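Local structure of hypothetical protein EF2904 (Enterococcus faecalis, 2AZ4) at residues A[392-403]-A[411-421]; A[101-112]-A[140-148]. The protein is of unknown function but carries a two-zinc site in a metallo-beta-lactamase fold, and is probably a metal-dependent hydrolase, perhaps an RNA-binding exonuclease. One frame throughout, in Å; residues are numbered along the deposited sequence.

Contact 1. Residues A[392-403]-A[411-421]; sequences IALIEPQVLVPI and LENPYGERILP
Asn413 meets Pro397 with its amide anti to its own backbone N (chi1 -173°), which brings ND2 up to the chain there. Tyr415 meets Glu396 with its ring anti to the carbonyl carbon (chi1 -55°), and the ring lies along the end of helix 385-395. Asn413 ND2 donates to Pro397 O at 2.9 Å. The acceptor lies close to the amide plane, but the donor stands above the carbonyl plane. Asn413 ND2 also donates almost straight to Glu417 O, at 2.9 Å. Leu400 N reaches Glu417 O from the opposite face, so two bonds grip that oxygen. Asn413 OD1 takes the N-H of Tyr415 in an Asx turn. Both ends of the amide are thus held, which fixes its rotation. Glu396 CG lies over one face of the Tyr415 ring, 4.0 Å from its centroid, a CH-pi contact. Pro414 CB covers the opposite face. Tyr415 OH lies 3.4 Å from Ala393 CB. Glu396 leaves the helix with positive phi.

Beyond this corner the chains pair as short parallel strands. Glu417 N donates to Gln398 O, and Ile419 N to Leu400 O at 2.9 Å. Leu411 CD2 packs on Leu400 CD1 at 3.9 Å, and the two side chains cross at about a right angle. Leu411 also touches Ile392 CD1 and Pro402. Arg418 NH1 binds Leu411 O and also Glu409 O, so it ties the intervening loop to the edge strand. Strand 417-418 is the outermost of its sheet. Strand 399-403 lies between it and strand 212-216, which Ile392, Pro397 and Val401 touch. Strand 399-403 leads to His404, a zinc ligand, while helix 385-395 rests on helix 197-207 through Leu394 and Ile395.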
loop_
_atom_site.group_PDB
_atom_site.type_symbol
_atom_site.label_atom_id
_atom_site.label_comp_id
_atom_site.label_asym_id
_atom_site.label_seq_id
_atom_site.Cartn_x
_atom_site.Cartn_y
_atom_site.Cartn_z
ATOM N N ILE A 392 15.109 -12.548 -6.166
ATOM C CA ILE A 392 16.419 -12.812 -5.532
ATOM C C ILE A 392 17.414 -13.327 -6.572
ATOM O O ILE A 392 18.554 -12.870 -6.612
ATOM C CB ILE A 392 16.289 -13.810 -4.364
ATOM C CG1 ILE A 392 15.405 -13.214 -3.251
ATOM C CG2 ILE A 392 17.697 -14.231 -3.812
ATOM C CD1 ILE A 392 14.786 -14.219 -2.330
ATOM N N ALA A 393 16.955 -14.231 -7.447
ATOM C CA ALA A 393 17.792 -14.727 -8.547
ATOM C C ALA A 393 18.263 -13.610 -9.482
ATOM O O ALA A 393 19.442 -13.560 -9.834
ATOM C CB ALA A 393 17.084 -15.849 -9.321
ATOM N N LEU A 394 17.367 -12.698 -9.873
ATOM C CA LEU A 394 17.762 -11.577 -10.727
ATOM C C LEU A 394 18.743 -10.613 -10.069
ATOM O O LEU A 394 19.637 -10.094 -10.735
ATOM C CB LEU A 394 16.540 -10.819 -11.273
ATOM C CG LEU A 394 15.679 -11.516 -12.328
ATOM C CD1 LEU A 394 14.285 -10.916 -12.302
ATOM C CD2 LEU A 394 16.304 -11.394 -13.702
ATOM N N ILE A 395 18.594 -10.387 -8.769
ATOM C CA ILE A 395 19.449 -9.430 -8.055
ATOM C C ILE A 395 20.796 -10.033 -7.597
ATOM O O ILE A 395 21.821 -9.370 -7.680
ATOM C CB ILE A 395 18.703 -8.834 -6.828
ATOM C CG1 ILE A 395 17.588 -7.888 -7.285
ATOM C CG2 ILE A 395 19.661 -8.142 -5.867
ATOM C CD1 ILE A 395 16.537 -7.623 -6.208
ATOM N N GLU A 396 20.761 -11.275 -7.116
ATOM C CA GLU A 396 21.941 -11.979 -6.561
ATOM C C GLU A 396 22.534 -11.156 -5.409
ATOM O O GLU A 396 23.641 -10.612 -5.525
ATOM C CB GLU A 396 22.993 -12.313 -7.645
ATOM C CG GLU A 396 22.460 -13.077 -8.889
ATOM C CD GLU A 396 23.593 -13.512 -9.834
ATOM O OE1 GLU A 396 24.516 -14.195 -9.343
ATOM O OE2 GLU A 396 23.582 -13.163 -11.051
ATOM N N PRO A 397 21.767 -11.028 -4.304
ATOM C CA PRO A 397 22.197 -10.207 -3.184
ATOM C C PRO A 397 23.333 -10.902 -2.413
ATOM O O PRO A 397 23.313 -12.122 -2.249
ATOM C CB PRO A 397 20.934 -10.120 -2.317
ATOM C CG PRO A 397 20.224 -11.400 -2.575
ATOM C CD PRO A 397 20.457 -11.657 -4.044
ATOM N N GLN A 398 24.316 -10.117 -1.972
ATOM C CA GLN A 398 25.415 -10.647 -1.187
ATOM C C GLN A 398 24.884 -11.106 0.163
ATOM O O GLN A 398 25.247 -12.181 0.663
ATOM C CB GLN A 398 26.505 -9.597 -1.033
ATOM C CG GLN A 398 27.172 -9.195 -2.348
ATOM C CD GLN A 398 28.134 -8.046 -2.177
ATOM O OE1 GLN A 398 29.009 -8.085 -1.322
ATOM N NE2 GLN A 398 27.967 -7.001 -2.981
ATOM N N VAL A 399 24.015 -10.280 0.746
ATOM C CA VAL A 399 23.334 -10.600 1.989
ATOM C C VAL A 399 21.850 -10.277 1.824
ATOM O O VAL A 399 21.489 -9.191 1.359
ATOM C CB VAL A 399 23.881 -9.794 3.193
ATOM C CG1 VAL A 399 23.196 -10.256 4.471
ATOM C CG2 VAL A 399 25.425 -9.926 3.332
ATOM N N LEU A 400 21.006 -11.227 2.210
ATOM C CA LEU A 400 19.551 -11.088 2.149
ATOM C C LEU A 400 18.994 -10.918 3.555
ATOM O O LEU A 400 19.351 -11.689 4.465
ATOM C CB LEU A 400 18.955 -12.342 1.488
ATOM C CG LEU A 400 17.570 -12.491 0.819
ATOM C CD1 LEU A 400 16.743 -13.551 1.503
ATOM C CD2 LEU A 400 16.768 -11.195 0.552
ATOM N N VAL A 401 18.120 -9.917 3.740
ATOM C CA VAL A 401 17.423 -9.736 5.005
ATOM C C VAL A 401 15.902 -9.829 4.804
ATOM O O VAL A 401 15.302 -8.852 4.352
ATOM C CB VAL A 401 17.744 -8.334 5.638
ATOM C CG1 VAL A 401 17.128 -8.209 7.043
ATOM C CG2 VAL A 401 19.210 -8.078 5.677
ATOM N N PRO A 402 15.271 -10.991 5.108
ATOM C CA PRO A 402 13.814 -10.990 5.047
ATOM C C PRO A 402 13.190 -10.039 6.072
ATOM O O PRO A 402 13.647 -9.960 7.230
ATOM C CB PRO A 402 13.444 -12.441 5.370
ATOM C CG PRO A 402 14.707 -13.234 5.032
ATOM C CD PRO A 402 15.791 -12.328 5.452
ATOM N N ILE A 403 12.177 -9.301 5.611
ATOM C CA ILE A 403 11.376 -8.406 6.444
ATOM C C ILE A 403 9.943 -8.492 5.941
ATOM O O ILE A 403 9.694 -9.142 4.939
ATOM C CB ILE A 403 11.856 -6.947 6.359
ATOM C CG1 ILE A 403 11.830 -6.453 4.891
ATOM C CG2 ILE A 403 13.208 -6.796 7.050
ATOM C CD1 ILE A 403 12.085 -4.969 4.715
ATOM N N LEU A 411 12.560 -17.581 3.193
ATOM C CA LEU A 411 13.211 -16.774 2.166
ATOM C C LEU A 411 14.726 -17.018 2.119
ATOM O O LEU A 411 15.467 -16.559 2.995
ATOM C CB LEU A 411 12.898 -15.274 2.346
ATOM C CG LEU A 411 12.911 -14.472 1.040
ATOM C CD1 LEU A 411 11.768 -14.904 0.084
ATOM C CD2 LEU A 411 12.878 -12.955 1.300
ATOM N N GLU A 412 15.166 -17.699 1.061
ATOM C CA GLU A 412 16.548 -18.179 0.928
ATOM C C GLU A 412 17.375 -17.402 -0.083
ATOM O O GLU A 412 16.857 -16.952 -1.125
ATOM C CB GLU A 412 16.557 -19.660 0.534
ATOM C CG GLU A 412 16.197 -20.613 1.675
ATOM C CD GLU A 412 15.880 -22.018 1.196
ATOM O OE1 GLU A 412 16.543 -22.502 0.253
ATOM O OE2 GLU A 412 14.963 -22.638 1.782
ATOM N N ASN A 413 18.667 -17.272 0.222
ATOM C CA ASN A 413 19.635 -16.656 -0.671
ATOM C C ASN A 413 20.693 -17.668 -1.169
ATOM O O ASN A 413 21.701 -17.876 -0.499
ATOM C CB ASN A 413 20.321 -15.488 0.030
ATOM C CG ASN A 413 21.211 -14.688 -0.894
ATOM O OD1 ASN A 413 21.100 -14.763 -2.130
ATOM N ND2 ASN A 413 22.092 -13.884 -0.304
ATOM N N PRO A 414 20.449 -18.300 -2.338
ATOM C CA PRO A 414 21.449 -19.157 -2.985
ATOM C C PRO A 414 22.757 -18.434 -3.297
ATOM O O PRO A 414 23.777 -19.082 -3.466
ATOM C CB PRO A 414 20.766 -19.558 -4.305
ATOM C CG PRO A 414 19.312 -19.449 -4.022
ATOM C CD PRO A 414 19.191 -18.264 -3.116
ATOM N N TYR A 415 22.730 -17.111 -3.354
ATOM C CA TYR A 415 23.834 -16.346 -3.897
ATOM C C TYR A 415 24.789 -15.801 -2.853
ATOM O O TYR A 415 25.836 -15.261 -3.194
ATOM C CB TYR A 415 23.279 -15.216 -4.783
ATOM C CG TYR A 415 22.369 -15.786 -5.826
ATOM C CD1 TYR A 415 22.895 -16.387 -6.969
ATOM C CD2 TYR A 415 20.982 -15.814 -5.637
ATOM C CE1 TYR A 415 22.071 -16.965 -7.924
ATOM C CE2 TYR A 415 20.140 -16.401 -6.592
ATOM C CZ TYR A 415 20.701 -16.971 -7.734
ATOM O OH TYR A 415 19.913 -17.554 -8.700
ATOM N N GLY A 416 24.441 -15.950 -1.587
ATOM C CA GLY A 416 25.247 -15.359 -0.520
ATOM C C GLY A 416 24.719 -15.719 0.840
ATOM O O GLY A 416 24.259 -16.840 1.060
ATOM N N GLU A 417 24.785 -14.762 1.756
ATOM C CA GLU A 417 24.404 -14.993 3.140
ATOM C C GLU A 417 23.002 -14.459 3.434
ATOM O O GLU A 417 22.365 -13.844 2.569
ATOM C CB GLU A 417 25.446 -14.391 4.097
ATOM C CG GLU A 417 26.579 -15.358 4.497
ATOM C CD GLU A 417 26.169 -16.392 5.571
ATOM O OE1 GLU A 417 25.002 -16.355 6.065
ATOM O OE2 GLU A 417 27.031 -17.243 5.928
ATOM N N ARG A 418 22.524 -14.733 4.644
ATOM C CA ARG A 418 21.218 -14.289 5.089
ATOM C C ARG A 418 21.265 -13.868 6.547
ATOM O O ARG A 418 21.966 -14.490 7.356
ATOM C CB ARG A 418 20.186 -15.396 4.905
ATOM C CG ARG A 418 18.769 -14.977 5.253
ATOM C CD ARG A 418 17.803 -16.095 4.973
ATOM N NE ARG A 418 17.947 -17.193 5.921
ATOM C CZ ARG A 418 17.209 -18.305 5.902
ATOM N NH1 ARG A 418 16.268 -18.474 4.981
ATOM N NH2 ARG A 418 17.406 -19.251 6.812
ATOM N N ILE A 419 20.518 -12.808 6.867
ATOM C CA ILE A 419 20.330 -12.345 8.239
ATOM C C ILE A 419 18.841 -12.286 8.528
ATOM O O ILE A 419 18.088 -11.648 7.785
ATOM C CB ILE A 419 20.910 -10.924 8.454
ATOM C CG1 ILE A 419 22.437 -10.957 8.386
ATOM C CG2 ILE A 419 20.433 -10.346 9.799
ATOM C CD1 ILE A 419 23.089 -9.592 8.356
ATOM N N LEU A 420 18.423 -12.958 9.596
ATOM C CA LEU A 420 17.059 -12.891 10.068
ATOM C C LEU A 420 17.058 -11.922 11.240
ATOM O O LEU A 420 17.550 -12.259 12.325
ATOM C CB LEU A 420 16.552 -14.263 10.503
ATOM C CG LEU A 420 16.621 -15.405 9.482
ATOM C CD1 LEU A 420 16.107 -16.678 10.098
ATOM C CD2 LEU A 420 15.864 -15.088 8.202
ATOM N N PRO A 421 16.513 -10.706 11.024
ATOM C CA PRO A 421 16.658 -9.642 12.018
ATOM C C PRO A 421 15.693 -9.796 13.182
ATOM O O PRO A 421 14.630 -10.416 13.055
ATOM C CB PRO A 421 16.345 -8.372 11.222
ATOM C CG PRO A 421 15.389 -8.814 10.164
ATOM C CD PRO A 421 15.724 -10.272 9.853
#

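Contact 2. Residues A[101-112]-A[140-148]; sequences INYLDPAVPLYT and FTREMIGLN
Arg142 turns its guanidinium to the main-chain oxygens of Leu104 and Val108, in the loop that holds the 105-108 turn. Just beyond it strands 110-113 and 145-147 pair in parallel. With helix 114-123 they form a beta-alpha-beta unit of the metallo-beta-lactamase fold. Arg142 has the most surface buried by the contact. Its CG sits between the backbone N and the carbonyl carbon (chi1 74°), and the chain bends again at chi2 and chi3, which turns the guanidinium into the loop. Arg142 NH2 donates to Val108 O at 2.9 Å, in the carbonyl plane, and more distantly to Leu104 O from above that carbonyl. Arg142 NH1 donates to Glu143 O at 3.0 Å and makes a weak bond to Val108 O. Leu104 CD2 lies over one face of the group. Leu110 CD2 packs on Arg142 CD at 3.5 Å. NE is buried and has no partner in the model. The positive charge is thus met largely by main-chain oxygens, which would probably favour it.

Thr112 is next in buried surface. Its hydroxyl is held by Leu90 O. Thr112 CG2 faces Met144 SD at 3.9 Å, and Met144 continues to Leu110 and, through CE, to Ile101 CD1. Met144 touches Leu120 and Asn121 of helix 114-123, and Thr112 touches Lys117. Leu110 meets Val88 of strand 85-89. Thr112 N donates to Ile145 O, and Thr112 O accepts from Leu147 N.

Ile145, third in buried surface, lies on the other side of the sheet with Tyr111. The two side chains run alongside each other and point the same way. Ile145 N donates to Leu110 O at 2.8 Å. Ile145 CD1 touches Tyr111 CE1 at 3.5 Å and also meets Pro109 CB at 4.0 Å.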
loop_
_atom_site.group_PDB
_atom_site.type_symbol
_atom_site.label_atom_id
_atom_site.label_comp_id
_atom_site.label_asym_id
_atom_site.label_seq_id
_atom_site.Cartn_x
_atom_site.Cartn_y
_atom_site.Cartn_z
ATOM N N ILE A 101 2.511 9.034 9.441
ATOM C CA ILE A 101 3.323 10.144 8.904
ATOM C C ILE A 101 2.994 11.499 9.582
ATOM O O ILE A 101 3.865 12.365 9.686
ATOM C CB ILE A 101 3.284 10.287 7.359
ATOM C CG1 ILE A 101 1.835 10.477 6.855
ATOM C CG2 ILE A 101 4.015 9.092 6.682
ATOM C CD1 ILE A 101 1.795 11.058 5.470
ATOM N N ASN A 102 1.765 11.665 10.085
ATOM C CA ASN A 102 1.417 12.945 10.722
ATOM C C ASN A 102 2.153 13.173 12.036
ATOM O O ASN A 102 2.201 14.304 12.537
ATOM C CB ASN A 102 -0.079 13.098 10.952
ATOM C CG ASN A 102 -0.846 13.410 9.679
ATOM O OD1 ASN A 102 -2.060 13.141 9.587
ATOM N ND2 ASN A 102 -0.184 14.013 8.724
ATOM N N TYR A 103 2.733 12.106 12.583
ATOM C CA TYR A 103 3.566 12.242 13.790
ATOM C C TYR A 103 5.025 12.586 13.483
ATOM O O TYR A 103 5.817 12.875 14.392
ATOM C CB TYR A 103 3.502 10.965 14.635
ATOM C CG TYR A 103 2.234 10.804 15.445
ATOM C CD1 TYR A 103 1.251 11.811 15.495
ATOM C CD2 TYR A 103 2.016 9.633 16.173
ATOM C CE1 TYR A 103 0.078 11.639 16.268
ATOM C CE2 TYR A 103 0.876 9.460 16.941
ATOM C CZ TYR A 103 -0.088 10.450 16.987
ATOM O OH TYR A 103 -1.216 10.229 17.767
ATOM N N LEU A 104 5.390 12.526 12.212
ATOM C CA LEU A 104 6.738 12.903 11.790
ATOM C C LEU A 104 6.946 14.410 11.948
ATOM O O LEU A 104 6.178 15.205 11.425
ATOM C CB LEU A 104 7.015 12.475 10.344
ATOM C CG LEU A 104 8.436 12.780 9.817
ATOM C CD1 LEU A 104 9.600 12.116 10.632
ATOM C CD2 LEU A 104 8.595 12.515 8.313
ATOM N N ASP A 105 7.982 14.785 12.687
ATOM C CA ASP A 105 8.429 16.176 12.799
ATOM C C ASP A 105 8.294 16.957 11.464
ATOM O O ASP A 105 8.960 16.639 10.480
ATOM C CB ASP A 105 9.883 16.174 13.277
ATOM C CG ASP A 105 10.395 17.545 13.655
ATOM O OD1 ASP A 105 9.710 18.532 13.352
ATOM O OD2 ASP A 105 11.518 17.630 14.212
ATOM N N PRO A 106 7.425 17.991 11.434
ATOM C CA PRO A 106 7.244 18.873 10.269
ATOM C C PRO A 106 8.549 19.354 9.639
ATOM O O PRO A 106 8.616 19.499 8.415
ATOM C CB PRO A 106 6.463 20.076 10.839
ATOM C CG PRO A 106 5.867 19.591 12.113
ATOM C CD PRO A 106 6.543 18.348 12.564
ATOM N N ALA A 107 9.571 19.602 10.459
ATOM C CA ALA A 107 10.900 20.021 9.975
ATOM C C ALA A 107 11.690 18.924 9.248
ATOM O O ALA A 107 12.628 19.203 8.497
ATOM C CB ALA A 107 11.726 20.601 11.129
ATOM N N VAL A 108 11.323 17.666 9.454
ATOM C CA VAL A 108 12.022 16.582 8.754
ATOM C C VAL A 108 11.319 16.360 7.410
ATOM O O VAL A 108 10.128 16.169 7.400
ATOM C CB VAL A 108 12.036 15.288 9.604
ATOM C CG1 VAL A 108 12.646 14.105 8.811
ATOM C CG2 VAL A 108 12.813 15.527 10.891
ATOM N N PRO A 109 12.060 16.421 6.274
ATOM C CA PRO A 109 11.413 16.145 4.989
ATOM C C PRO A 109 10.978 14.706 4.823
ATOM O O PRO A 109 11.644 13.789 5.311
ATOM C CB PRO A 109 12.493 16.475 3.963
ATOM C CG PRO A 109 13.819 16.347 4.730
ATOM C CD PRO A 109 13.473 16.809 6.115
ATOM N N LEU A 110 9.897 14.527 4.070
ATOM C CA LEU A 110 9.277 13.233 3.829
ATOM C C LEU A 110 9.156 13.099 2.310
ATOM O O LEU A 110 8.525 13.945 1.643
ATOM C CB LEU A 110 7.900 13.150 4.499
ATOM C CG LEU A 110 7.011 11.909 4.234
ATOM C CD1 LEU A 110 7.709 10.650 4.708
ATOM C CD2 LEU A 110 5.637 12.029 4.925
ATOM N N TYR A 111 9.788 12.046 1.780
ATOM C CA TYR A 111 9.969 11.864 0.339
ATOM C C TYR A 111 9.177 10.664 -0.119
ATOM O O TYR A 111 9.139 9.629 0.544
ATOM C CB TYR A 111 11.450 11.656 -0.050
ATOM C CG TYR A 111 12.351 12.844 0.199
ATOM C CD1 TYR A 111 12.410 13.911 -0.714
ATOM C CD2 TYR A 111 13.125 12.915 1.344
ATOM C CE1 TYR A 111 13.214 14.991 -0.494
ATOM C CE2 TYR A 111 13.941 13.988 1.588
ATOM C CZ TYR A 111 13.988 15.020 0.665
ATOM O OH TYR A 111 14.786 16.078 0.905
ATOM N N THR A 112 8.560 10.789 -1.277
ATOM C CA THR A 112 7.820 9.684 -1.819
ATOM C C THR A 112 7.627 9.958 -3.306
ATOM O O THR A 112 7.882 11.064 -3.740
ATOM C CB THR A 112 6.476 9.458 -1.056
ATOM O OG1 THR A 112 5.985 8.155 -1.368
ATOM C CG2 THR A 112 5.417 10.515 -1.401
ATOM N N PHE A 140 -6.210 16.769 7.873
ATOM C CA PHE A 140 -4.879 17.248 7.492
ATOM C C PHE A 140 -3.906 16.095 7.166
ATOM O O PHE A 140 -3.831 15.114 7.904
ATOM C CB PHE A 140 -4.311 18.103 8.614
ATOM C CG PHE A 140 -2.846 18.443 8.470
ATOM C CD1 PHE A 140 -2.455 19.618 7.843
ATOM C CD2 PHE A 140 -1.868 17.599 8.990
ATOM C CE1 PHE A 140 -1.109 19.961 7.739
ATOM C CE2 PHE A 140 -0.525 17.924 8.885
ATOM C CZ PHE A 140 -0.140 19.109 8.260
ATOM N N THR A 141 -3.172 16.231 6.064
ATOM C CA THR A 141 -2.051 15.338 5.770
ATOM C C THR A 141 -0.798 16.195 5.684
ATOM O O THR A 141 -0.796 17.215 4.998
ATOM C CB THR A 141 -2.233 14.577 4.462
ATOM O OG1 THR A 141 -3.446 13.817 4.507
ATOM C CG2 THR A 141 -1.071 13.631 4.239
ATOM N N ARG A 142 0.253 15.792 6.391
ATOM C CA ARG A 142 1.500 16.553 6.407
ATOM C C ARG A 142 2.185 16.616 5.028
ATOM O O ARG A 142 1.837 15.847 4.106
ATOM C CB ARG A 142 2.436 16.044 7.518
ATOM C CG ARG A 142 3.134 14.689 7.236
ATOM C CD ARG A 142 4.481 14.914 6.546
ATOM N NE ARG A 142 5.482 15.175 7.538
ATOM C CZ ARG A 142 6.678 15.711 7.371
ATOM N NH1 ARG A 142 7.139 16.134 6.198
ATOM N NH2 ARG A 142 7.428 15.820 8.456
ATOM N N GLU A 143 3.105 17.567 4.877
ATOM C CA GLU A 143 3.801 17.789 3.602
ATOM C C GLU A 143 4.572 16.538 3.149
ATOM O O GLU A 143 5.192 15.855 3.980
ATOM C CB GLU A 143 4.789 18.968 3.719
ATOM C CG GLU A 143 4.147 20.310 4.050
ATOM C CD GLU A 143 5.153 21.449 4.246
ATOM O OE1 GLU A 143 6.377 21.221 4.135
ATOM O OE2 GLU A 143 4.697 22.585 4.510
ATOM N N MET A 144 4.521 16.257 1.843
ATOM C CA MET A 144 5.359 15.238 1.203
ATOM C C MET A 144 6.015 15.896 -0.001
ATOM O O MET A 144 5.361 16.628 -0.745
ATOM C CB MET A 144 4.508 14.034 0.725
ATOM C CG MET A 144 4.044 13.114 1.877
ATOM S SD MET A 144 2.987 11.781 1.361
ATOM C CE MET A 144 1.404 12.479 1.749
ATOM N N ILE A 145 7.306 15.640 -0.191
ATOM C CA ILE A 145 8.000 16.045 -1.421
ATOM C C ILE A 145 7.781 14.948 -2.449
ATOM O O ILE A 145 8.390 13.871 -2.365
ATOM C CB ILE A 145 9.482 16.303 -1.175
ATOM C CG1 ILE A 145 9.643 17.467 -0.187
ATOM C CG2 ILE A 145 10.208 16.668 -2.485
ATOM C CD1 ILE A 145 11.054 17.580 0.400
ATOM N N GLY A 146 6.862 15.208 -3.385
ATOM C CA GLY A 146 6.560 14.275 -4.463
ATOM C C GLY A 146 7.717 14.292 -5.454
ATOM O O GLY A 146 8.124 15.371 -5.934
ATOM N N LEU A 147 8.263 13.103 -5.718
ATOM C CA LEU A 147 9.411 12.914 -6.608
ATOM C C LEU A 147 9.014 12.149 -7.875
ATOM O O LEU A 147 7.935 11.566 -7.946
ATOM C CB LEU A 147 10.518 12.119 -5.880
ATOM C CG LEU A 147 11.081 12.737 -4.602
ATOM C CD1 LEU A 147 12.084 11.745 -3.975
ATOM C CD2 LEU A 147 11.736 14.133 -4.895
ATOM N N ASN A 148 9.896 12.193 -8.865
ATOM C CA ASN A 148 9.741 11.507 -10.122
ATOM C C ASN A 148 10.458 10.166 -10.065
ATOM O O ASN A 148 11.325 9.937 -9.231
ATOM C CB ASN A 148 10.321 12.373 -11.270
ATOM C CG ASN A 148 9.655 13.734 -11.366
ATOM O OD1 ASN A 148 10.322 14.779 -11.364
ATOM N ND2 ASN A 148 8.342 13.731 -11.457
HETATM O O HOH W 1 8.286 17.179 3.598
#

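Overall arrangement
Contacts 1 and 2 are separate: their centres lie 31 Å apart and their nearest atoms about 15 Å. Each joins an outermost strand to its parallel neighbour, but in different sheets of the metallo-beta-lactamase fold. Both are partly buried. Contact 2 has the larger buried share, nine of 18 touching residues against seven of 21, and lies nearer the centre of the chain. Its distinctive polar group is a buried guanidinium bonded to main-chain oxygens. Contact 1 relies on a neutral amide and an exposed tyrosine at a helix end. Contact 1 adjoins zinc ligand His404; in contact 2, Thr112 lies about 6 Å from His92, side chain to side chain.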